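Local coordinates for protein interferon alpha/beta receptor 1 (PDB 3WCY) that forms, together with IFNAR2, the heterodimeric cell-surface receptor for type I interferons, whose binding activates JAK-STAT signalling, at residues C332-N344 and I350-K362. Residues are numbered along the deposited sequence; the frame is centred on the assembly and turned at random.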
ATOM      1  N   CYS A 332      -8.138 -20.137  19.352  1.00117.62           N
ATOM      2  CA  CYS A 332      -6.910 -20.183  18.563  1.00117.31           C
ATOM      3  C   CYS A 332      -7.137 -20.804  17.160  1.00124.13           C
ATOM      4  O   CYS A 332      -6.187 -21.287  16.533  1.00124.64           O
ATOM      5  CB  CYS A 332      -5.828 -20.922  19.350  1.00117.80           C
ATOM      6  SG  CYS A 332      -4.165 -20.223  19.175  1.00121.03           S
ATOM      7  N   ASP A 333      -8.393 -20.735  16.656  1.00122.02           N
ATOM      8  CA  ASP A 333      -8.856 -21.296  15.379  1.00123.18           C
ATOM      9  C   ASP A 333      -8.139 -20.869  14.086  1.00129.50           C
ATOM     10  O   ASP A 333      -7.712 -21.741  13.322  1.00130.58           O
ATOM     11  CB  ASP A 333     -10.384 -21.183  15.239  1.00124.61           C
ATOM     12  CG  ASP A 333     -11.144 -22.335  15.868  1.00135.73           C
ATOM     13  OD1 ASP A 333     -11.075 -23.462  15.325  1.00137.33           O
ATOM     14  OD2 ASP A 333     -11.844 -22.103  16.878  1.00141.52           O
ATOM     15  N   GLY A 334      -8.047 -19.560  13.831  1.00126.06           N
ATOM     16  CA  GLY A 334      -7.422 -19.034  12.615  1.00125.94           C
ATOM     17  C   GLY A 334      -6.229 -18.230  13.097  1.00129.05           C
ATOM     18  O   GLY A 334      -6.398 -17.113  13.603  1.00127.81           O
ATOM     19  N   LEU A 335      -5.014 -18.809  12.964  1.00125.20           N
ATOM     20  CA  LEU A 335      -3.734 -18.139  13.237  1.00123.70           C
ATOM     21  C   LEU A 335      -2.557 -18.765  12.462  1.00124.89           C
ATOM     22  O   LEU A 335      -2.604 -19.948  12.111  1.00124.99           O
ATOM     23  CB  LEU A 335      -3.438 -18.143  14.758  1.00123.95           C
ATOM     24  CG  LEU A 335      -4.215 -17.136  15.624  1.00127.81           C
ATOM     25  CD1 LEU A 335      -5.472 -17.752  16.198  1.00128.24           C
ATOM     26  CD2 LEU A 335      -3.383 -16.653  16.777  1.00130.22           C
ATOM     27  N   ASN A 336      -1.506 -17.959  12.198  1.00118.95           N
ATOM     28  CA  ASN A 336      -0.282 -18.390  11.509  1.00118.55           C
ATOM     29  C   ASN A 336       0.876 -18.420  12.511  1.00119.57           C
ATOM     30  O   ASN A 336       1.015 -17.498  13.323  1.00118.45           O
ATOM     31  CB  ASN A 336       0.039 -17.485  10.314  1.00119.65           C
ATOM     32  CG  ASN A 336       0.748 -18.186   9.173  1.00149.76           C
ATOM     33  OD1 ASN A 336       0.343 -19.263   8.708  1.00144.25           O
ATOM     34  ND2 ASN A 336       1.801 -17.564   8.660  1.00144.05           N
ATOM     35  N   TYR A 337       1.688 -19.491  12.471  1.00114.30           N
ATOM     36  CA  TYR A 337       2.794 -19.687  13.414  1.00113.06           C
ATOM     37  C   TYR A 337       4.178 -19.732  12.758  1.00113.07           C
ATOM     38  O   TYR A 337       4.291 -20.024  11.567  1.00112.20           O
ATOM     39  CB  TYR A 337       2.550 -20.947  14.269  1.00115.21           C
ATOM     40  CG  TYR A 337       1.186 -21.004  14.929  1.00115.88           C
ATOM     41  CD1 TYR A 337       0.144 -21.733  14.360  1.00117.94           C
ATOM     42  CD2 TYR A 337       0.940 -20.344  16.131  1.00115.68           C
ATOM     43  CE1 TYR A 337      -1.109 -21.800  14.968  1.00118.13           C
ATOM     44  CE2 TYR A 337      -0.309 -20.402  16.748  1.00115.71           C
ATOM     45  CZ  TYR A 337      -1.331 -21.131  16.162  1.00122.38           C
ATOM     46  OH  TYR A 337      -2.563 -21.190  16.762  1.00121.67           O
ATOM     47  N   GLU A 338       5.225 -19.442  13.554  1.00107.67           N
ATOM     48  CA  GLU A 338       6.624 -19.438  13.128  1.00107.59           C
ATOM     49  C   GLU A 338       7.512 -20.149  14.144  1.00109.89           C
ATOM     50  O   GLU A 338       7.289 -20.019  15.343  1.00109.19           O
ATOM     51  CB  GLU A 338       7.127 -17.998  12.926  1.00108.23           C
ATOM     52  CG  GLU A 338       8.118 -17.861  11.778  1.00121.95           C
ATOM     53  CD  GLU A 338       8.953 -16.593  11.745  1.00147.38           C
ATOM     54  OE1 GLU A 338       8.376 -15.484  11.830  1.00139.39           O
ATOM     55  OE2 GLU A 338      10.188 -16.712  11.575  1.00147.35           O
ATOM     56  N   ILE A 339       8.528 -20.887  13.664  1.00106.21           N
ATOM     57  CA  ILE A 339       9.484 -21.592  14.516  1.00106.65           C
ATOM     58  C   ILE A 339      10.922 -21.149  14.264  1.00108.53           C
ATOM     59  O   ILE A 339      11.264 -20.791  13.141  1.00107.46           O
ATOM     60  CB  ILE A 339       9.269 -23.137  14.514  1.00111.28           C
ATOM     61  CG1 ILE A 339       9.000 -23.653  15.922  1.00112.64           C
ATOM     62  CG2 ILE A 339      10.397 -23.928  13.862  1.00113.60           C
ATOM     63  CD1 ILE A 339       7.589 -23.669  16.270  1.00121.01           C
ATOM     64  N   ILE A 340      11.740 -21.128  15.325  1.00104.66           N
ATOM     65  CA  ILE A 340      13.155 -20.765  15.284  1.00104.96           C
ATOM     66  C   ILE A 340      13.895 -21.810  16.124  1.00107.57           C
ATOM     67  O   ILE A 340      13.843 -21.770  17.355  1.00107.57           O
ATOM     68  CB  ILE A 340      13.412 -19.283  15.728  1.00107.64           C
ATOM     69  CG1 ILE A 340      12.819 -18.274  14.710  1.00106.66           C
ATOM     70  CG2 ILE A 340      14.907 -19.001  15.921  1.00110.13           C
ATOM     71  CD1 ILE A 340      12.270 -16.950  15.334  1.00115.70           C
ATOM     72  N   PHE A 341      14.531 -22.778  15.452  1.00103.41           N
ATOM     73  CA  PHE A 341      15.257 -23.851  16.122  1.00105.09           C
ATOM     74  C   PHE A 341      16.749 -23.896  15.810  1.00111.61           C
ATOM     75  O   PHE A 341      17.167 -23.579  14.696  1.00110.49           O
ATOM     76  CB  PHE A 341      14.575 -25.217  15.907  1.00107.29           C
ATOM     77  CG  PHE A 341      14.637 -25.791  14.510  1.00108.87           C
ATOM     78  CD1 PHE A 341      15.482 -26.851  14.216  1.00114.06           C
ATOM     79  CD2 PHE A 341      13.822 -25.295  13.499  1.00108.93           C
ATOM     80  CE1 PHE A 341      15.540 -27.381  12.923  1.00115.43           C
ATOM     81  CE2 PHE A 341      13.883 -25.824  12.207  1.00112.10           C
ATOM     82  CZ  PHE A 341      14.737 -26.867  11.930  1.00112.46           C
ATOM     83  N   TRP A 342      17.551 -24.289  16.813  1.00111.32           N
ATOM     84  CA  TRP A 342      19.005 -24.424  16.701  1.00113.64           C
ATOM     85  C   TRP A 342      19.545 -25.521  17.634  1.00119.92           C
ATOM     86  O   TRP A 342      18.757 -26.293  18.176  1.00119.15           O
ATOM     87  CB  TRP A 342      19.715 -23.065  16.897  1.00111.89           C
ATOM     88  CG  TRP A 342      19.695 -22.509  18.291  1.00112.72           C
ATOM     89  CD1 TRP A 342      20.680 -22.611  19.227  1.00117.70           C
ATOM     90  CD2 TRP A 342      18.685 -21.667  18.861  1.00110.47           C
ATOM     91  NE1 TRP A 342      20.333 -21.917  20.362  1.00116.57           N
ATOM     92  CE2 TRP A 342      19.112 -21.326  20.165  1.00115.35           C
ATOM     93  CE3 TRP A 342      17.443 -21.190  18.410  1.00109.28           C
ATOM     94  CZ2 TRP A 342      18.339 -20.537  21.025  1.00113.17           C
ATOM     95  CZ3 TRP A 342      16.686 -20.393  19.255  1.00109.42           C
ATOM     96  CH2 TRP A 342      17.132 -20.080  20.549  1.00111.08           C
ATOM     97  N   GLU A 343      20.876 -25.604  17.792  1.00119.19           N
ATOM     98  CA  GLU A 343      21.561 -26.576  18.647  1.00122.06           C
ATOM     99  C   GLU A 343      22.392 -25.838  19.703  1.00127.37           C
ATOM    100  O   GLU A 343      22.970 -24.793  19.405  1.00126.42           O
ATOM    101  CB  GLU A 343      22.459 -27.477  17.787  1.00125.67           C
ATOM    102  CG  GLU A 343      22.949 -28.737  18.480  1.00138.45           C
ATOM    103  CD  GLU A 343      23.945 -29.562  17.687  1.00161.31           C
ATOM    104  OE1 GLU A 343      24.731 -28.975  16.908  1.00149.45           O
ATOM    105  OE2 GLU A 343      23.966 -30.799  17.881  1.00159.80           O
ATOM    106  N   ASN A 344      22.493 -26.401  20.917  1.00126.25           N
ATOM    107  CA  ASN A 344      23.243 -25.804  22.028  1.00127.70           C
ATOM    108  C   ASN A 344      24.785 -25.773  21.839  1.00135.42           C
ATOM    109  O   ASN A 344      25.523 -25.527  22.802  1.00136.83           O
ATOM    110  CB  ASN A 344      22.840 -26.451  23.353  1.00128.80           C
ATOM    111  CG  ASN A 344      22.775 -25.461  24.484  1.00154.84           C
ATOM    112  OD1 ASN A 344      23.770 -25.189  25.160  1.00153.44           O
ATOM    113  ND2 ASN A 344      21.608 -24.876  24.695  1.00144.88           N
ATOM    114  N   ILE A 350      17.931 -22.114  12.490  1.00107.59           N
ATOM    115  CA  ILE A 350      17.094 -22.655  11.407  1.00106.75           C
ATOM    116  C   ILE A 350      15.642 -22.269  11.703  1.00108.77           C
ATOM    117  O   ILE A 350      15.197 -22.380  12.843  1.00108.42           O
ATOM    118  CB  ILE A 350      17.269 -24.188  11.203  1.00111.81           C
ATOM    119  CG1 ILE A 350      18.730 -24.637  11.403  1.00114.54           C
ATOM    120  CG2 ILE A 350      16.755 -24.616   9.826  1.00111.92           C
ATOM    121  CD1 ILE A 350      18.910 -25.643  12.484  1.00124.93           C
ATOM    122  N   SER A 351      14.916 -21.792  10.694  1.00104.10           N
ATOM    123  CA  SER A 351      13.551 -21.318  10.887  1.00102.25           C
ATOM    124  C   SER A 351      12.562 -21.809   9.844  1.00107.41           C
ATOM    125  O   SER A 351      12.854 -21.766   8.645  1.00107.82           O
ATOM    126  CB  SER A 351      13.530 -19.792  10.942  1.00103.63           C
ATOM    127  OG  SER A 351      14.158 -19.212   9.809  1.00110.37           O
ATOM    128  N   MET A 352      11.372 -22.243  10.306  1.00103.57           N
ATOM    129  CA  MET A 352      10.279 -22.711   9.450  1.00102.80           C
ATOM    130  C   MET A 352       8.892 -22.311   9.964  1.00106.47           C
ATOM    131  O   MET A 352       8.691 -22.197  11.175  1.00105.36           O
ATOM    132  CB  MET A 352      10.383 -24.219   9.141  1.00106.76           C
ATOM    133  CG  MET A 352      10.297 -25.122  10.349  1.00111.34           C
ATOM    134  SD  MET A 352      10.837 -26.798   9.957  1.00118.16           S
ATOM    135  CE  MET A 352       9.696 -27.748  10.957  1.00115.21           C
ATOM    136  N   GLU A 353       7.950 -22.073   9.032  1.00103.58           N
ATOM    137  CA  GLU A 353       6.572 -21.706   9.347  1.00102.72           C
ATOM    138  C   GLU A 353       5.581 -22.727   8.786  1.00108.36           C
ATOM    139  O   GLU A 353       5.785 -23.259   7.692  1.00108.60           O
ATOM    140  CB  GLU A 353       6.240 -20.250   8.928  1.00102.39           C
ATOM    141  CG  GLU A 353       5.752 -20.040   7.499  1.00115.43           C
ATOM    142  CD  GLU A 353       4.641 -19.023   7.316  1.00145.41           C
ATOM    143  OE1 GLU A 353       4.847 -17.837   7.662  1.00150.84           O
ATOM    144  OE2 GLU A 353       3.573 -19.407   6.786  1.00139.08           O
ATOM    145  N   LYS A 354       4.535 -23.031   9.561  1.00105.68           N
ATOM    146  CA  LYS A 354       3.490 -23.966   9.154  1.00106.36           C
ATOM    147  C   LYS A 354       2.120 -23.297   9.235  1.00109.91           C
ATOM    148  O   LYS A 354       2.022 -22.125   9.628  1.00107.84           O
ATOM    149  CB  LYS A 354       3.538 -25.287   9.964  1.00110.33           C
ATOM    150  CG  LYS A 354       4.790 -26.148   9.742  1.00128.86           C
ATOM    151  CD  LYS A 354       5.012 -26.589   8.288  1.00142.20           C
ATOM    152  CE  LYS A 354       6.465 -26.906   8.021  1.00152.98           C
ATOM    153  NZ  LYS A 354       6.688 -27.360   6.623  1.00159.98           N
ATOM    154  N   ASP A 355       1.073 -24.036   8.829  1.00107.64           N
ATOM    155  CA  ASP A 355      -0.319 -23.584   8.809  1.00106.35           C
ATOM    156  C   ASP A 355      -0.899 -23.678  10.209  1.00109.27           C
ATOM    157  O   ASP A 355      -1.340 -22.667  10.758  1.00107.84           O
ATOM    158  CB  ASP A 355      -1.138 -24.412   7.800  1.00109.27           C
ATOM    159  CG  ASP A 355      -0.349 -24.769   6.554  1.00121.67           C
ATOM    160  OD1 ASP A 355      -0.089 -23.855   5.731  1.00122.26           O
ATOM    161  OD2 ASP A 355       0.087 -25.940   6.442  1.00127.31           O
ATOM    162  N   GLY A 356      -0.842 -24.878  10.785  1.00106.60           N
ATOM    163  CA  GLY A 356      -1.320 -25.156  12.134  1.00105.95           C
ATOM    164  C   GLY A 356      -0.238 -25.003  13.190  1.00108.05           C
ATOM    165  O   GLY A 356       0.872 -24.561  12.879  1.00108.19           O
ATOM    166  N   PRO A 357      -0.518 -25.371  14.456  1.00102.50           N
ATOM    167  CA  PRO A 357       0.502 -25.213  15.506  1.00101.78           C
ATOM    168  C   PRO A 357       1.404 -26.434  15.714  1.00104.90           C
ATOM    169  O   PRO A 357       2.469 -26.308  16.316  1.00104.46           O
ATOM    170  CB  PRO A 357      -0.329 -24.901  16.751  1.00102.88           C
ATOM    171  CG  PRO A 357      -1.756 -25.311  16.409  1.00107.36           C
ATOM    172  CD  PRO A 357      -1.781 -25.876  15.024  1.00103.81           C
ATOM    173  N   GLU A 358       0.968 -27.609  15.240  1.00101.22           N
ATOM    174  CA  GLU A 358       1.702 -28.859  15.362  1.00102.65           C
ATOM    175  C   GLU A 358       2.879 -28.946  14.369  1.00105.17           C
ATOM    176  O   GLU A 358       2.718 -29.416  13.236  1.00104.59           O
ATOM    177  CB  GLU A 358       0.750 -30.054  15.220  1.00105.40           C
ATOM    178  CG  GLU A 358       0.502 -30.791  16.518  1.00118.81           C
ATOM    179  CD  GLU A 358      -0.236 -32.099  16.334  1.00144.70           C
ATOM    180  OE1 GLU A 358      -1.486 -32.084  16.383  1.00143.54           O
ATOM    181  OE2 GLU A 358       0.434 -33.135  16.114  1.00139.68           O
ATOM    182  N   PHE A 359       4.055 -28.462  14.810  1.00100.38           N
ATOM    183  CA  PHE A 359       5.320 -28.497  14.070  1.00 99.92           C
ATOM    184  C   PHE A 359       6.000 -29.814  14.417  1.00103.65           C
ATOM    185  O   PHE A 359       6.002 -30.211  15.580  1.00103.96           O
ATOM    186  CB  PHE A 359       6.231 -27.329  14.489  1.00100.72           C
ATOM    187  CG  PHE A 359       5.895 -25.980  13.903  1.00100.12           C
ATOM    188  CD1 PHE A 359       6.639 -25.455  12.853  1.00103.37           C
ATOM    189  CD2 PHE A 359       4.857 -25.217  14.424  1.00100.25           C
ATOM    190  CE1 PHE A 359       6.336 -24.194  12.323  1.00102.43           C
ATOM    191  CE2 PHE A 359       4.553 -23.961  13.889  1.00101.27           C
ATOM    192  CZ  PHE A 359       5.291 -23.458  12.841  1.00 99.38           C
ATOM    193  N   THR A 360       6.558 -30.498  13.423  1.00100.12           N
ATOM    194  CA  THR A 360       7.233 -31.770  13.649  1.00102.05           C
ATOM    195  C   THR A 360       8.674 -31.685  13.148  1.00106.40           C
ATOM    196  O   THR A 360       8.915 -31.710  11.935  1.00106.98           O
ATOM    197  CB  THR A 360       6.383 -32.936  13.092  1.00110.65           C
ATOM    198  OG1 THR A 360       5.123 -32.955  13.768  1.00110.16           O
ATOM    199  CG2 THR A 360       7.059 -34.293  13.244  1.00110.97           C
ATOM    200  N   LEU A 361       9.630 -31.541  14.084  1.00101.82           N
ATOM    201  CA  LEU A 361      11.048 -31.468  13.734  1.00101.51           C
ATOM    202  C   LEU A 361      11.557 -32.868  13.464  1.00106.07           C
ATOM    203  O   LEU A 361      11.805 -33.644  14.392  1.00106.44           O
ATOM    204  CB  LEU A 361      11.891 -30.749  14.803  1.00101.16           C
ATOM    205  CG  LEU A 361      11.624 -29.259  14.989  1.00102.67           C
ATOM    206  CD1 LEU A 361      12.317 -28.733  16.221  1.00102.74           C
ATOM    207  CD2 LEU A 361      12.072 -28.480  13.792  1.00103.84           C
ATOM    208  N   LYS A 362      11.636 -33.211  12.174  1.00103.04           N
ATOM    209  CA  LYS A 362      12.088 -34.526  11.728  1.00105.28           C
ATOM    210  C   LYS A 362      13.513 -34.534  11.175  1.00108.74           C
ATOM    211  O   LYS A 362      14.017 -33.499  10.728  1.00106.06           O
ATOM    212  CB  LYS A 362      11.070 -35.209  10.792  1.00108.07           C
ATOM    213  CG  LYS A 362      10.644 -34.412   9.555  1.00115.31           C
ATOM    214  CD  LYS A 362       9.286 -34.872   8.988  1.00122.85           C
ATOM    215  CE  LYS A 362       9.305 -36.202   8.256  1.00135.12           C
ATOM    216  NZ  LYS A 362       9.036 -37.354   9.166  1.00147.69           N
TER
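The ring of Phe341 is clasped between two branched aliphatics that offer C-H groups to its faces: Leu361 CD2 sits over the centre of one, 3.4 Å from the ring centroid, and Ile350 CB lies over the opposite face nearer the rim. Phe341 CG stands between its own backbone N and carbonyl carbon (chi1 70°), which swings the ring across the neighbouring strand, where Met352 SD makes an oblique Met-aromatic contact with it. Cut back to alanine, this residue is likely to leave Leu361 and Ile350 without the ring they grip, opening a gap between hairpin and strand 358-361. Two residues before Leu361, Phe359 suits its place because its flat face receives Ile339 CD1, 3.7 Å from the centroid, while Tyr337 CB meets its edge. The Ile339 and Met352 side chains lie side by side. Pro357, a compact ring at the turn, lays CB over one face of Tyr337 in a CH-pi contact. Asn336, an amide donor suited to a carboxylate, hydrogen-bonds through ND2 to Glu353 OE2 (3.2 Å, 157° at the hydrogen), the two planes 61° apart. Phe341 and Ile350 exchange backbone bonds, Phe341 N to Ile350 O at 2.7 Å and Ile350 N to Phe341 O at 2.8 Å; beyond them the ladder is looser. In this fourth fibronectin type III domain, strand 350-354 edges a sheet whose strand 337-343 also pairs with 369-376; the chain then crosses to the facing sheet, where 358-361 pairs with 321-326.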